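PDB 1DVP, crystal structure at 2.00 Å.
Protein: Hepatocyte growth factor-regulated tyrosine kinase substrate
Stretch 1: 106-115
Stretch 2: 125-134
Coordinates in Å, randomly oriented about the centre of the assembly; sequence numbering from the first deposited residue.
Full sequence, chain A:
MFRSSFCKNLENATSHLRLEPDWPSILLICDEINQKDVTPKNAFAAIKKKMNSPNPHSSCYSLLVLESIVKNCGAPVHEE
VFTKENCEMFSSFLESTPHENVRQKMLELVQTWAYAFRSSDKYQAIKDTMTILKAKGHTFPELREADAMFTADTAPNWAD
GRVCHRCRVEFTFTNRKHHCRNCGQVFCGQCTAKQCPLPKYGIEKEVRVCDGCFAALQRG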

# COMPACT_ATOMS: atom_id res chain seq x y z
N MET A 106 -9.33 -13.60 30.97
CA MET A 106 -8.08 -13.65 31.73
C MET A 106 -7.34 -14.96 31.48
O MET A 106 -6.10 -14.97 31.39
CB MET A 106 -8.36 -13.49 33.23
CG MET A 106 -7.13 -13.30 34.10
SD MET A 106 -6.21 -11.72 33.81
CE MET A 106 -4.96 -12.30 32.73
N LEU A 107 -8.09 -16.05 31.35
CA LEU A 107 -7.52 -17.36 31.10
C LEU A 107 -6.83 -17.34 29.75
O LEU A 107 -5.73 -17.86 29.60
CB LEU A 107 -8.62 -18.43 31.14
CG LEU A 107 -8.55 -19.44 32.32
CD1 LEU A 107 -7.65 -18.94 33.45
CD2 LEU A 107 -9.98 -19.72 32.82
N GLU A 108 -7.49 -16.75 28.77
CA GLU A 108 -6.92 -16.61 27.43
C GLU A 108 -5.60 -15.79 27.46
O GLU A 108 -4.61 -16.20 26.85
CB GLU A 108 -7.95 -15.92 26.52
CG GLU A 108 -7.44 -15.41 25.15
CD GLU A 108 -8.33 -14.26 24.61
OE1 GLU A 108 -7.81 -13.14 24.40
OE2 GLU A 108 -9.55 -14.47 24.43
N LEU A 109 -5.59 -14.67 28.18
CA LEU A 109 -4.41 -13.80 28.25
C LEU A 109 -3.24 -14.52 28.91
O LEU A 109 -2.12 -14.47 28.43
CB LEU A 109 -4.73 -12.49 29.01
CG LEU A 109 -5.78 -11.56 28.34
CD1 LEU A 109 -5.95 -10.31 29.18
CD2 LEU A 109 -5.35 -11.16 26.94
N VAL A 110 -3.52 -15.21 30.01
CA VAL A 110 -2.48 -15.96 30.71
C VAL A 110 -1.77 -16.91 29.75
O VAL A 110 -0.57 -16.99 29.74
CB VAL A 110 -3.05 -16.79 31.85
CG1 VAL A 110 -2.01 -17.88 32.28
CG2 VAL A 110 -3.43 -15.89 33.01
N GLN A 111 -2.55 -17.64 28.94
CA GLN A 111 -2.05 -18.62 27.97
C GLN A 111 -1.36 -17.92 26.81
O GLN A 111 -0.29 -18.35 26.33
CB GLN A 111 -3.23 -19.48 27.47
CG GLN A 111 -2.91 -20.34 26.27
CD GLN A 111 -4.10 -21.18 25.81
OE1 GLN A 111 -5.12 -20.65 25.34
NE2 GLN A 111 -3.98 -22.50 25.97
N THR A 112 -1.97 -16.83 26.32
CA THR A 112 -1.35 -16.08 25.24
C THR A 112 0.01 -15.62 25.71
O THR A 112 1.01 -15.74 25.02
CB THR A 112 -2.15 -14.82 24.89
OG1 THR A 112 -3.39 -15.20 24.27
CG2 THR A 112 -1.29 -13.92 23.93
N TRP A 113 0.04 -15.09 26.92
CA TRP A 113 1.28 -14.60 27.46
C TRP A 113 2.29 -15.71 27.73
O TRP A 113 3.51 -15.52 27.59
CB TRP A 113 0.99 -13.77 28.71
CG TRP A 113 0.21 -12.49 28.38
CD1 TRP A 113 0.27 -11.78 27.21
CD2 TRP A 113 -0.62 -11.73 29.27
NE1 TRP A 113 -0.48 -10.63 27.31
CE2 TRP A 113 -1.04 -10.57 28.57
CE3 TRP A 113 -1.06 -11.91 30.59
CZ2 TRP A 113 -1.87 -9.58 29.15
CZ3 TRP A 113 -1.90 -10.92 31.17
CH2 TRP A 113 -2.28 -9.78 30.45
N ALA A 114 1.79 -16.88 28.14
CA ALA A 114 2.69 -18.00 28.40
C ALA A 114 3.41 -18.34 27.11
O ALA A 114 4.63 -18.49 27.10
CB ALA A 114 1.90 -19.22 28.93
N TYR A 115 2.69 -18.44 25.99
CA TYR A 115 3.36 -18.74 24.73
C TYR A 115 4.15 -17.58 24.13
O TYR A 115 5.20 -17.79 23.49
CB TYR A 115 2.37 -19.25 23.69
CG TYR A 115 1.95 -20.65 23.92
CD1 TYR A 115 0.91 -20.96 24.82
CD2 TYR A 115 2.63 -21.70 23.30
CE1 TYR A 115 0.56 -22.29 25.10
CE2 TYR A 115 2.29 -23.04 23.58
CZ TYR A 115 1.25 -23.32 24.48
OH TYR A 115 0.89 -24.62 24.74
N ALA A 125 6.77 -16.75 35.33
CA ALA A 125 5.82 -16.82 36.44
C ALA A 125 4.45 -17.00 35.81
O ALA A 125 3.49 -17.44 36.45
CB ALA A 125 5.86 -15.53 37.24
N ILE A 126 4.37 -16.62 34.53
CA ILE A 126 3.15 -16.73 33.75
C ILE A 126 2.97 -18.19 33.38
O ILE A 126 1.90 -18.76 33.60
CB ILE A 126 3.21 -15.90 32.44
CG1 ILE A 126 4.21 -14.76 32.58
CG2 ILE A 126 1.84 -15.33 32.13
CD1 ILE A 126 4.51 -14.09 31.28
N LYS A 127 4.01 -18.80 32.80
CA LYS A 127 3.95 -20.21 32.38
C LYS A 127 3.56 -21.13 33.53
O LYS A 127 2.84 -22.11 33.34
CB LYS A 127 5.29 -20.69 31.83
CG LYS A 127 5.32 -22.19 31.52
CD LYS A 127 6.57 -22.59 30.71
CE LYS A 127 7.88 -22.48 31.49
NZ LYS A 127 8.03 -23.56 32.50
N ASP A 128 4.03 -20.81 34.73
CA ASP A 128 3.72 -21.60 35.91
C ASP A 128 2.32 -21.37 36.45
O ASP A 128 1.66 -22.32 36.91
CB ASP A 128 4.76 -21.31 36.98
CG ASP A 128 6.12 -21.84 36.60
OD1 ASP A 128 7.12 -21.19 36.93
OD2 ASP A 128 6.18 -22.93 35.96
N THR A 129 1.86 -20.12 36.40
CA THR A 129 0.52 -19.80 36.85
C THR A 129 -0.43 -20.62 36.00
O THR A 129 -1.47 -21.05 36.46
CB THR A 129 0.19 -18.30 36.64
OG1 THR A 129 0.98 -17.51 37.54
CG2 THR A 129 -1.30 -18.04 36.90
N MET A 130 -0.08 -20.84 34.75
CA MET A 130 -0.96 -21.64 33.92
C MET A 130 -0.86 -23.09 34.38
O MET A 130 -1.87 -23.79 34.42
CB MET A 130 -0.59 -21.53 32.45
CG MET A 130 -1.68 -22.09 31.56
SD MET A 130 -1.42 -21.88 29.79
CE MET A 130 -2.62 -22.92 29.10
N THR A 131 0.34 -23.52 34.73
CA THR A 131 0.56 -24.88 35.20
C THR A 131 -0.44 -25.15 36.32
O THR A 131 -1.25 -26.08 36.26
CB THR A 131 1.99 -25.05 35.77
OG1 THR A 131 2.94 -24.47 34.88
CG2 THR A 131 2.32 -26.51 35.96
N ILE A 132 -0.39 -24.30 37.33
CA ILE A 132 -1.25 -24.38 38.48
C ILE A 132 -2.74 -24.28 38.16
O ILE A 132 -3.56 -24.94 38.79
CB ILE A 132 -0.88 -23.28 39.47
CG1 ILE A 132 0.60 -23.40 39.84
CG2 ILE A 132 -1.78 -23.36 40.67
CD1 ILE A 132 1.08 -22.41 40.88
N LEU A 133 -3.09 -23.43 37.20
CA LEU A 133 -4.48 -23.25 36.82
C LEU A 133 -4.94 -24.45 36.00
O LEU A 133 -6.09 -24.87 36.10
CB LEU A 133 -4.65 -21.95 36.01
CG LEU A 133 -4.49 -20.62 36.76
CD1 LEU A 133 -4.04 -19.54 35.80
CD2 LEU A 133 -5.81 -20.23 37.43
N LYS A 134 -4.05 -25.00 35.17
CA LYS A 134 -4.41 -26.16 34.36
C LYS A 134 -4.40 -27.39 35.26
O LYS A 134 -5.04 -28.40 34.97
CB LYS A 134 -3.45 -26.36 33.18
CG LYS A 134 -3.88 -25.66 31.89
CD LYS A 134 -2.92 -25.90 30.73
CE LYS A 134 -3.10 -27.26 30.04
NZ LYS A 134 -4.22 -27.26 29.04

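Two helices of one chain cross at 132° between their N-to-C directions, roughly antiparallel but well splayed, with axes approaching to 8.4 Å. No hydrogen bond links them; each helix keeps its own i to i-4 backbone bonds, and the contact is apolar packing. The nearest CA atoms fall at a small residue: Ala-114 CA lies 4.7 Å from Lys-127 CA, and the methyl Ala-114 CB rests 4.1 Å from Lys-127 CA. A side chain ending at CB leaves the main chains this close.

Met-130 points toward the partner helix with chi1, chi2 and chi3 all t, so the chain is fully extended. It lies across the first helix, placing Met-130 CB 3.9 Å from Val-110 CG1 and Met-130 SD 4.3 Å from Ala-114 CB, with its end against Gln-111. Toward Leu-107 and Leu-133 the CA atoms are more widely spaced, and longer side chains fill the gap. There Leu-133, chi1 m and chi2 t, reaches Leu-107: their CD1 atoms meet at 4.3 Å. Leu-107 CB points sideways, yet its end comes nearer, with chi1 at -113° and chi2 at 17°, both outside the usual wells.

Ile-126 also departs from a well, with chi1 at -25°. Its CG2 methyl packs on backbone as well as side chain, 3.8 Å from Val-110 O and 3.9 Å from Trp-113 CB. Trp-113, chi1 m, contributes its CB here while the end of its side chain leads away.

Two threonines bond to their own helix. Thr-129 and Thr-131 both adopt m, which lets each hydroxyl bond back one turn: Thr-129 OG1 donates to Ala-125 O at 2.7 Å, Thr-131 OG1 to Lys-127 O at 2.8 Å. The rule to read is alanine at the nearest CA pair, Ile-126 and Met-130 packed around it, and Leu-107 and Leu-133 meeting farther along.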